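Local structure of mandelate racemase (Bordetella bronchiseptica, 3OP2) at residues Leu199-Gln204 and Phe226-Ser231; Ile250-Asn255 and Asp269-Leu274; Ala143-Trp148 and Lys171-Arg176. The protein is a putative mandelate racemase of the enolase superfamily that binds magnesium and 2-oxoglutarate and probably acts on carboxylate substrates through a metal-stabilised enolate. All coordinates share one frame; numbering follows the deposited sequence.

Contact 1. Residues Leu199-Gln204 and Phe226-Ser231; sequences LVDANQ and FEEPLS. With MG (magnesium ion), chain C; AKG (2-oxoglutaric acid), chain D.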
loop_
_atom_site.group_PDB
_atom_site.type_symbol
_atom_site.label_atom_id
_atom_site.label_comp_id
_atom_site.label_asym_id
_atom_site.label_seq_id
_atom_site.Cartn_x
_atom_site.Cartn_y
_atom_site.Cartn_z
ATOM N N LEU A 199 28.098 4.994 -6.949
ATOM C CA LEU A 199 26.653 5.114 -6.954
ATOM C C LEU A 199 26.273 6.170 -5.924
ATOM O O LEU A 199 27.049 6.462 -5.004
ATOM C CB LEU A 199 26.011 3.782 -6.576
ATOM C CG LEU A 199 26.106 2.589 -7.523
ATOM C CD1 LEU A 199 27.538 2.296 -7.945
ATOM C CD2 LEU A 199 25.503 1.381 -6.840
ATOM N N VAL A 200 25.073 6.724 -6.065
ATOM C CA VAL A 200 24.621 7.806 -5.206
ATOM C C VAL A 200 23.161 7.554 -4.836
ATOM O O VAL A 200 22.420 7.036 -5.655
ATOM C CB VAL A 200 24.864 9.129 -5.964
ATOM C CG1 VAL A 200 23.670 10.059 -5.968
ATOM C CG2 VAL A 200 26.160 9.763 -5.535
ATOM N N ASP A 201 22.764 7.873 -3.597
ATOM C CA ASP A 201 21.386 7.626 -3.107
ATOM C C ASP A 201 20.880 8.882 -2.391
ATOM O O ASP A 201 21.475 9.313 -1.389
ATOM C CB ASP A 201 21.356 6.411 -2.153
ATOM C CG ASP A 201 19.941 5.928 -1.812
ATOM O OD1 ASP A 201 18.956 6.709 -1.842
ATOM O OD2 ASP A 201 19.803 4.723 -1.484
ATOM N N ALA A 202 19.798 9.472 -2.899
ATOM C CA ALA A 202 19.298 10.732 -2.327
ATOM C C ALA A 202 18.161 10.530 -1.327
ATOM O O ALA A 202 17.747 11.463 -0.657
ATOM C CB ALA A 202 18.878 11.703 -3.428
ATOM N N ASN A 203 17.666 9.302 -1.244
ATOM C CA ASN A 203 16.608 8.929 -0.315
ATOM C C ASN A 203 15.385 9.839 -0.415
ATOM O O ASN A 203 14.791 10.194 0.604
ATOM C CB ASN A 203 17.156 8.843 1.133
ATOM C CG ASN A 203 18.159 7.716 1.306
ATOM O OD1 ASN A 203 19.372 7.943 1.349
ATOM N ND2 ASN A 203 17.659 6.488 1.371
ATOM N N GLN A 204 15.016 10.202 -1.653
ATOM C CA GLN A 204 13.835 11.024 -1.942
ATOM C C GLN A 204 13.920 12.447 -1.369
ATOM O O GLN A 204 12.891 13.102 -1.205
ATOM C CB GLN A 204 12.553 10.365 -1.398
ATOM C CG GLN A 204 12.352 8.888 -1.707
ATOM C CD GLN A 204 10.993 8.394 -1.236
ATOM O OE1 GLN A 204 9.954 8.752 -1.800
ATOM N NE2 GLN A 204 10.992 7.567 -0.194
ATOM N N PHE A 226 21.743 7.294 -9.882
ATOM C CA PHE A 226 21.192 8.317 -9.046
ATOM C C PHE A 226 19.929 7.654 -8.474
ATOM O O PHE A 226 18.899 7.539 -9.157
ATOM C CB PHE A 226 20.836 9.524 -9.951
ATOM C CG PHE A 226 20.410 10.798 -9.211
ATOM C CD1 PHE A 226 20.514 10.919 -7.827
ATOM C CD2 PHE A 226 19.943 11.894 -9.940
ATOM C CE1 PHE A 226 20.131 12.131 -7.167
ATOM C CE2 PHE A 226 19.566 13.103 -9.314
ATOM C CZ PHE A 226 19.661 13.226 -7.923
ATOM N N GLU A 227 20.019 7.220 -7.221
ATOM C CA GLU A 227 18.975 6.418 -6.572
ATOM C C GLU A 227 18.016 7.289 -5.754
ATOM O O GLU A 227 18.443 8.235 -5.069
ATOM C CB GLU A 227 19.628 5.326 -5.688
ATOM C CG GLU A 227 18.630 4.425 -4.908
ATOM C CD GLU A 227 19.301 3.227 -4.218
ATOM O OE1 GLU A 227 20.411 2.823 -4.606
ATOM O OE2 GLU A 227 18.688 2.672 -3.284
ATOM N N GLU A 228 16.725 6.966 -5.833
ATOM C CA GLU A 228 15.657 7.774 -5.228
ATOM C C GLU A 228 15.972 9.289 -5.251
ATOM O O GLU A 228 16.096 9.928 -4.197
ATOM C CB GLU A 228 15.348 7.290 -3.806
ATOM C CG GLU A 228 14.759 5.870 -3.734
ATOM C CD GLU A 228 14.073 5.590 -2.395
ATOM O OE1 GLU A 228 14.699 5.806 -1.331
ATOM O OE2 GLU A 228 12.905 5.148 -2.407
ATOM N N PRO A 229 16.126 9.861 -6.462
ATOM C CA PRO A 229 16.468 11.278 -6.539
ATOM C C PRO A 229 15.310 12.135 -6.054
ATOM O O PRO A 229 15.527 13.238 -5.562
ATOM C CB PRO A 229 16.723 11.492 -8.033
ATOM C CG PRO A 229 15.901 10.462 -8.713
ATOM C CD PRO A 229 15.917 9.266 -7.802
ATOM N N LEU A 230 14.094 11.599 -6.154
ATOM C CA LEU A 230 12.877 12.334 -5.849
ATOM C C LEU A 230 11.893 11.445 -5.092
ATOM O O LEU A 230 12.074 10.216 -5.028
ATOM C CB LEU A 230 12.201 12.752 -7.148
ATOM C CG LEU A 230 12.942 13.552 -8.217
ATOM C CD1 LEU A 230 12.080 13.560 -9.448
ATOM C CD2 LEU A 230 13.187 14.967 -7.745
ATOM N N SER A 231 10.842 12.067 -4.558
ATOM C CA SER A 231 9.724 11.334 -3.993
ATOM C C SER A 231 9.259 10.291 -5.006
ATOM O O SER A 231 9.068 10.604 -6.195
ATOM C CB SER A 231 8.565 12.293 -3.683
ATOM O OG SER A 231 7.338 11.597 -3.538
HETATM MG MG MG C . 18.192 3.326 -1.374
HETATM C C1 AKG D . 19.397 1.630 0.749
HETATM O O1 AKG D . 19.805 0.575 1.274
HETATM O O2 AKG D . 19.372 1.785 -0.498
HETATM C C2 AKG D . 18.898 2.718 1.589
HETATM O O5 AKG D . 18.469 3.721 1.037
HETATM C C3 AKG D . 18.853 2.624 3.101
HETATM C C4 AKG D . 20.253 2.513 3.702
HETATM C C5 AKG D . 20.300 2.976 5.153
HETATM O O3 AKG D . 19.388 2.656 5.957
HETATM O O4 AKG D . 21.279 3.664 5.522
HETATM O O HOH W 1 16.980 5.073 -1.543
HETATM O O HOH W 2 14.351 6.429 1.322
#
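Asp201 and Glu227 meet at the magnesium ion: Asp201 OD2 and Glu227 OE2 each bind it at 2.1 Å and come within 2.9 Å of one another, a closeness the shared cation presumably offsets. Their carboxylate planes are turned 33° apart. Both have CG anti to the backbone N (chi1 -169° for Asp201), which carries them over the same sheet face to the metal. Glu227 OE1 turns to a salt bridge with Lys171. Asp201 OD1 accepts from Asn203 N in an Asx turn and from metal-bound water 1. Asn203 ND2 donates to O5 of 2-oxoglutarate at 2.9 Å. Acidic ligands at successive C-terminal strand ends, Glu254 being the third, form the metal site of the enolase superfamily barrel. The parallel strands are joined by Glu227 N to Val200 O (2.9 Å) and a nearly straight Ala202 N to Glu227 O (2.8 Å, 178°); beyond them Gln204 N hydrogen-bonds Glu228 O (2.8 Å). Gln204 CG packs by Leu230 O and Glu228 CD, while Gln204 OE1 is hydrogen-bonded to Ile232 N. On the face away from the metal, Val200 CG1 lies 3.8 Å from Phe226 CD1; Ala202 CB reaches that ring from the loop beyond, and Pro229 CB covers one ring face.

Contact 2. Residues Ile250-Asn255 and Asp269-Leu274; sequences IATGEN and DAIDVL. With MG (magnesium ion), chain C; AKG (2-oxoglutaric acid), chain D.
Ala251 with Val273 and Thr252 with Leu274 pair in parallel. Just before them Ile250 O takes two backbone bonds, from Asp272 N at 2.8 Å and from Val273 N at 3.1 Å; further on, Thr252 N donates to Val273 O at 3.2 Å. Ile250 N is held from the same partner segment by a side chain: Asp272 OD2 receives it at 2.8 Å in an almost straight bond (178°), using the anti lone pair, while OD1 of that carboxylate forms a salt bridge with Arg242. Strand 249-252, helix 259-267 and strand 273-274 make one beta-alpha-beta unit of the barrel, and the first strand runs out through Gly253 to Glu254, whose OE2 binds the magnesium ion at 1.9 Å beside Asp201 and Glu227. The Glu254 chain leaves with CG between backbone N and carbonyl carbon (chi1 70°) and is extended beyond it, which spans the distance to the metal. On one face of the sheet Ala251 CB abuts Val273 CB at 3.7 Å. On the Thr252 side, Ile271 CD1 comes in from the loop before the strand to meet Thr252 CG2 at 3.7 Å, the two side chains crossing at about a right angle, and Tyr265 of helix 259-267 packs against both.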
loop_
_atom_site.group_PDB
_atom_site.type_symbol
_atom_site.label_atom_id
_atom_site.label_comp_id
_atom_site.label_asym_id
_atom_site.label_seq_id
_atom_site.Cartn_x
_atom_site.Cartn_y
_atom_site.Cartn_z
ATOM N N ILE A 250 19.023 6.557 -13.781
ATOM C CA ILE A 250 18.017 6.929 -12.788
ATOM C C ILE A 250 17.467 5.641 -12.154
ATOM O O ILE A 250 16.925 4.768 -12.847
ATOM C CB ILE A 250 16.862 7.784 -13.406
ATOM C CG1 ILE A 250 17.393 9.063 -14.086
ATOM C CG2 ILE A 250 15.803 8.124 -12.356
ATOM C CD1 ILE A 250 18.282 9.969 -13.194
ATOM N N ALA A 251 17.651 5.509 -10.846
ATOM C CA ALA A 251 17.270 4.290 -10.145
ATOM C C ALA A 251 16.261 4.558 -9.044
ATOM O O ALA A 251 16.342 5.555 -8.335
ATOM C CB ALA A 251 18.502 3.613 -9.569
ATOM N N THR A 252 15.290 3.666 -8.904
ATOM C CA THR A 252 14.432 3.700 -7.728
ATOM C C THR A 252 13.737 2.363 -7.562
ATOM O O THR A 252 13.728 1.546 -8.498
ATOM C CB THR A 252 13.404 4.864 -7.793
ATOM O OG1 THR A 252 12.713 4.965 -6.538
ATOM C CG2 THR A 252 12.391 4.667 -8.937
ATOM N N GLY A 253 13.162 2.130 -6.382
ATOM C CA GLY A 253 12.282 0.980 -6.213
ATOM C C GLY A 253 12.191 0.280 -4.869
ATOM O O GLY A 253 11.287 -0.529 -4.675
ATOM N N GLU A 254 13.099 0.576 -3.941
ATOM C CA GLU A 254 13.058 -0.077 -2.629
ATOM C C GLU A 254 11.750 0.189 -1.875
ATOM O O GLU A 254 11.352 -0.607 -1.018
ATOM C CB GLU A 254 14.252 0.327 -1.776
ATOM C CG GLU A 254 14.198 1.762 -1.319
ATOM C CD GLU A 254 15.472 2.216 -0.686
ATOM O OE1 GLU A 254 15.465 2.390 0.538
ATOM O OE2 GLU A 254 16.478 2.408 -1.402
ATOM N N ASN A 255 11.096 1.300 -2.205
ATOM C CA ASN A 255 9.843 1.698 -1.575
ATOM C C ASN A 255 8.605 1.535 -2.468
ATOM O O ASN A 255 7.523 2.029 -2.137
ATOM C CB ASN A 255 9.950 3.137 -1.061
ATOM C CG ASN A 255 10.903 3.271 0.115
ATOM O OD1 ASN A 255 11.797 4.129 0.124
ATOM N ND2 ASN A 255 10.721 2.423 1.112
ATOM N N ASP A 269 8.728 6.238 -19.344
ATOM C CA ASP A 269 10.166 6.462 -19.654
ATOM C C ASP A 269 10.918 7.106 -18.487
ATOM O O ASP A 269 11.763 8.001 -18.687
ATOM C CB ASP A 269 10.327 7.352 -20.899
ATOM C CG ASP A 269 9.702 6.743 -22.147
ATOM O OD1 ASP A 269 9.792 5.515 -22.327
ATOM O OD2 ASP A 269 9.118 7.497 -22.952
ATOM N N ALA A 270 10.599 6.653 -17.278
ATOM C CA ALA A 270 10.982 7.356 -16.047
ATOM C C ALA A 270 12.060 6.654 -15.218
ATOM O O ALA A 270 12.493 7.169 -14.188
ATOM C CB ALA A 270 9.739 7.605 -15.195
ATOM N N ILE A 271 12.517 5.495 -15.676
ATOM C CA ILE A 271 13.408 4.672 -14.865
ATOM C C ILE A 271 14.459 3.944 -15.721
ATOM O O ILE A 271 14.163 3.520 -16.842
ATOM C CB ILE A 271 12.551 3.672 -14.004
ATOM C CG1 ILE A 271 13.376 3.048 -12.871
ATOM C CG2 ILE A 271 11.843 2.626 -14.904
ATOM C CD1 ILE A 271 12.515 2.378 -11.810
ATOM N N ASP A 272 15.679 3.817 -15.200
ATOM C CA ASP A 272 16.736 3.006 -15.844
ATOM C C ASP A 272 16.987 1.698 -15.087
ATOM O O ASP A 272 17.257 0.640 -15.692
ATOM C CB ASP A 272 18.040 3.791 -15.952
ATOM C CG ASP A 272 17.909 5.001 -16.839
ATOM O OD1 ASP A 272 17.516 4.826 -18.015
ATOM O OD2 ASP A 272 18.164 6.126 -16.366
ATOM N N VAL A 273 16.891 1.788 -13.761
ATOM C CA VAL A 273 17.187 0.677 -12.880
ATOM C C VAL A 273 16.035 0.509 -11.880
ATOM O O VAL A 273 15.741 1.408 -11.080
ATOM C CB VAL A 273 18.523 0.907 -12.134
ATOM C CG1 VAL A 273 18.810 -0.236 -11.138
ATOM C CG2 VAL A 273 19.696 1.075 -13.131
ATOM N N LEU A 274 15.367 -0.632 -11.960
ATOM C CA LEU A 274 14.331 -0.993 -11.003
ATOM C C LEU A 274 14.998 -1.701 -9.841
ATOM O O LEU A 274 15.883 -2.550 -10.038
ATOM C CB LEU A 274 13.299 -1.918 -11.645
ATOM C CG LEU A 274 12.396 -1.363 -12.752
ATOM C CD1 LEU A 274 13.195 -0.959 -14.003
ATOM C CD2 LEU A 274 11.335 -2.420 -13.110
HETATM MG MG MG C . 18.192 3.326 -1.374
HETATM C C1 AKG D . 19.397 1.630 0.749
HETATM O O1 AKG D . 19.805 0.575 1.274
HETATM O O2 AKG D . 19.372 1.785 -0.498
HETATM C C2 AKG D . 18.898 2.718 1.589
HETATM O O5 AKG D . 18.469 3.721 1.037
HETATM C C3 AKG D . 18.853 2.624 3.101
HETATM C C4 AKG D . 20.253 2.513 3.702
HETATM C C5 AKG D . 20.300 2.976 5.153
HETATM O O3 AKG D . 19.388 2.656 5.957
HETATM O O4 AKG D . 21.279 3.664 5.522
HETATM O O HOH W 1 16.980 5.073 -1.543
#

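Contact 3. Residues Ala143-Trp148 and Lys171-Arg176; sequences ASSIYW and KLKVGR. With AKG (2-oxoglutaric acid), chain D.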
loop_
_atom_site.group_PDB
_atom_site.type_symbol
_atom_site.label_atom_id
_atom_site.label_comp_id
_atom_site.label_asym_id
_atom_site.label_seq_id
_atom_site.Cartn_x
_atom_site.Cartn_y
_atom_site.Cartn_z
ATOM N N ALA A 143 29.320 -1.831 -2.066
ATOM C CA ALA A 143 29.296 -1.542 -0.627
ATOM C C ALA A 143 28.274 -0.474 -0.305
ATOM O O ALA A 143 28.361 0.637 -0.814
ATOM C CB ALA A 143 30.684 -1.098 -0.144
ATOM N N SER A 144 27.313 -0.810 0.549
ATOM C CA SER A 144 26.243 0.127 0.913
ATOM C C SER A 144 26.156 0.356 2.431
ATOM O O SER A 144 25.908 -0.587 3.185
ATOM C CB SER A 144 24.896 -0.369 0.390
ATOM O OG SER A 144 23.851 0.506 0.778
ATOM N N SER A 145 26.335 1.594 2.887
ATOM C CA SER A 145 26.613 2.764 2.051
ATOM C C SER A 145 27.433 3.775 2.842
ATOM O O SER A 145 27.487 3.719 4.072
ATOM C CB SER A 145 25.308 3.419 1.563
ATOM O OG SER A 145 24.402 3.635 2.632
ATOM N N ILE A 146 28.081 4.689 2.132
ATOM C CA ILE A 146 28.835 5.757 2.760
ATOM C C ILE A 146 27.860 6.868 3.155
ATOM O O ILE A 146 27.053 7.322 2.335
ATOM C CB ILE A 146 29.941 6.305 1.824
ATOM C CG1 ILE A 146 30.883 5.176 1.369
ATOM C CG2 ILE A 146 30.724 7.414 2.511
ATOM C CD1 ILE A 146 31.957 5.597 0.367
ATOM N N TYR A 147 27.935 7.283 4.418
ATOM C CA TYR A 147 27.100 8.359 4.955
ATOM C C TYR A 147 27.462 9.717 4.347
ATOM O O TYR A 147 28.612 9.950 3.969
ATOM C CB TYR A 147 27.234 8.402 6.477
ATOM C CG TYR A 147 26.093 9.093 7.183
ATOM C CD1 TYR A 147 24.814 8.538 7.191
ATOM C CD2 TYR A 147 26.296 10.291 7.860
ATOM C CE1 TYR A 147 23.760 9.162 7.857
ATOM C CE2 TYR A 147 25.250 10.925 8.525
ATOM C CZ TYR A 147 23.989 10.359 8.518
ATOM O OH TYR A 147 22.957 10.987 9.179
ATOM N N TRP A 148 26.478 10.612 4.268
ATOM C CA TRP A 148 26.630 11.868 3.521
ATOM C C TRP A 148 27.439 12.946 4.227
ATOM O O TRP A 148 28.277 13.604 3.598
ATOM C CB TRP A 148 25.262 12.439 3.140
ATOM C CG TRP A 148 24.477 12.990 4.293
ATOM C CD1 TRP A 148 24.612 14.226 4.868
ATOM C CD2 TRP A 148 23.424 12.332 5.002
ATOM N NE1 TRP A 148 23.718 14.371 5.900
ATOM C CE2 TRP A 148 22.974 13.224 6.004
ATOM C CE3 TRP A 148 22.818 11.074 4.892
ATOM C CZ2 TRP A 148 21.935 12.896 6.889
ATOM C CZ3 TRP A 148 21.787 10.748 5.775
ATOM C CH2 TRP A 148 21.356 11.659 6.757
ATOM N N LYS A 171 28.248 2.837 -2.798
ATOM C CA LYS A 171 27.181 3.841 -2.829
ATOM C C LYS A 171 27.344 4.918 -1.749
ATOM O O LYS A 171 27.606 4.609 -0.573
ATOM C CB LYS A 171 25.811 3.165 -2.714
ATOM C CG LYS A 171 24.607 4.060 -2.985
ATOM C CD LYS A 171 23.384 3.202 -3.280
ATOM C CE LYS A 171 22.745 2.692 -2.000
ATOM N NZ LYS A 171 21.631 1.732 -2.252
ATOM N N LEU A 172 27.173 6.173 -2.164
ATOM C CA LEU A 172 27.232 7.327 -1.274
ATOM C C LEU A 172 25.857 7.992 -1.098
ATOM O O LEU A 172 25.136 8.239 -2.070
ATOM C CB LEU A 172 28.243 8.342 -1.813
ATOM C CG LEU A 172 28.302 9.758 -1.213
ATOM C CD1 LEU A 172 29.132 9.789 0.070
ATOM C CD2 LEU A 172 28.892 10.721 -2.209
ATOM N N LYS A 173 25.503 8.281 0.151
ATOM C CA LYS A 173 24.329 9.082 0.455
ATOM C C LYS A 173 24.592 10.544 0.102
ATOM O O LYS A 173 25.678 11.068 0.350
ATOM C CB LYS A 173 23.921 8.937 1.923
ATOM C CG LYS A 173 23.144 7.656 2.198
ATOM C CD LYS A 173 22.793 7.510 3.676
ATOM C CE LYS A 173 21.742 6.435 3.892
ATOM N NZ LYS A 173 22.175 5.106 3.369
ATOM N N VAL A 174 23.592 11.173 -0.517
ATOM C CA VAL A 174 23.683 12.553 -0.984
ATOM C C VAL A 174 22.334 13.232 -0.774
ATOM O O VAL A 174 21.370 12.593 -0.355
ATOM C CB VAL A 174 24.062 12.649 -2.498
ATOM C CG1 VAL A 174 25.417 11.984 -2.799
ATOM C CG2 VAL A 174 22.949 12.073 -3.391
ATOM N N GLY A 175 22.275 14.525 -1.065
ATOM C CA GLY A 175 21.010 15.249 -1.100
ATOM C C GLY A 175 20.808 16.190 0.071
ATOM O O GLY A 175 20.071 17.167 -0.031
ATOM N N ARG A 176 21.467 15.896 1.187
ATOM C CA ARG A 176 21.276 16.686 2.404
ATOM C C ARG A 176 22.074 17.990 2.378
ATOM O O ARG A 176 21.635 18.996 2.941
ATOM C CB ARG A 176 21.580 15.855 3.660
ATOM C CG ARG A 176 20.524 14.777 3.997
ATOM C CD ARG A 176 20.539 13.586 3.020
ATOM N NE ARG A 176 19.849 12.419 3.570
ATOM C CZ ARG A 176 19.838 11.202 3.022
ATOM N NH1 ARG A 176 19.175 10.222 3.631
ATOM N NH2 ARG A 176 20.482 10.951 1.878
HETATM C C1 AKG D . 19.397 1.630 0.749
HETATM O O1 AKG D . 19.805 0.575 1.274
HETATM O O2 AKG D . 19.372 1.785 -0.498
HETATM C C2 AKG D . 18.898 2.718 1.589
HETATM O O5 AKG D . 18.469 3.721 1.037
HETATM C C3 AKG D . 18.853 2.624 3.101
HETATM C C4 AKG D . 20.253 2.513 3.702
HETATM C C5 AKG D . 20.300 2.976 5.153
HETATM O O3 AKG D . 19.388 2.656 5.957
HETATM O O4 AKG D . 21.279 3.664 5.522
#
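Lys171 and Lys173, two lysines with one residue between them on strand 169-173, line the 2-oxoglutarate pocket together with Ser145 of strand 139-146. Lys171 NZ donates to O2 of the ligand at 2.9 Å and also forms salt bridges with Glu227 and Glu329. Lys173 NZ grips the far carboxylate at O4 (2.7 Å) and donates to Ser145 OG at 2.8 Å; a chi1 of 50°, just after a cis peptide bond, swings that hydroxyl in over its own backbone toward the lysine. Behind them the strands pair in parallel through Lys171 N to Ala143 O, Ile146 N to Lys171 O (2.7 Å) and Lys173 N to Ile146 O. Ile146 CG2 and Leu172 CD1 pack on the side away from the ligand. Past the strand ends, the Arg176 guanidinium lies flat on Trp148, planes 14° apart and centres 3.9 Å apart, a cation-pi stack displaced from the ring centre, with Arg176 CB over the five-membered ring. Arg176 NH2 bonds Val174 O, and NH1 bonds Asn203. Tyr147 covers the opposite indole face, while Lys173 CB lies at its edge. A Lys-X-Lys pair on this barrel strand is characteristic of the mandelate racemase / muconate lactonizing enzyme branch of the enolase superfamily.

How the contacts relate
Along the chain contact 3 comes first, contact 1 next and contact 2 last, each closing before the following one opens. Each joins the two strands of one beta-alpha-beta unit, and the units follow each other round one curled sheet, parallel along the strands concerned, the barrel of the enolase-type C-terminal domain. Contacts 3 and 1, centres about 10 Å apart, adjoin where strand 169-173 pairs with strand 197-201; contacts 1 and 2, about 9 Å apart between centres, adjoin where strand 225-227 pairs with strand 249-252. Contacts 2 and 3, about 17 Å apart between centres, do not touch directly. Contacts 1 and 2 share the magnesium ion, and all three reach 2-oxoglutarate, so neighbouring strand ends together build one metal and ligand site.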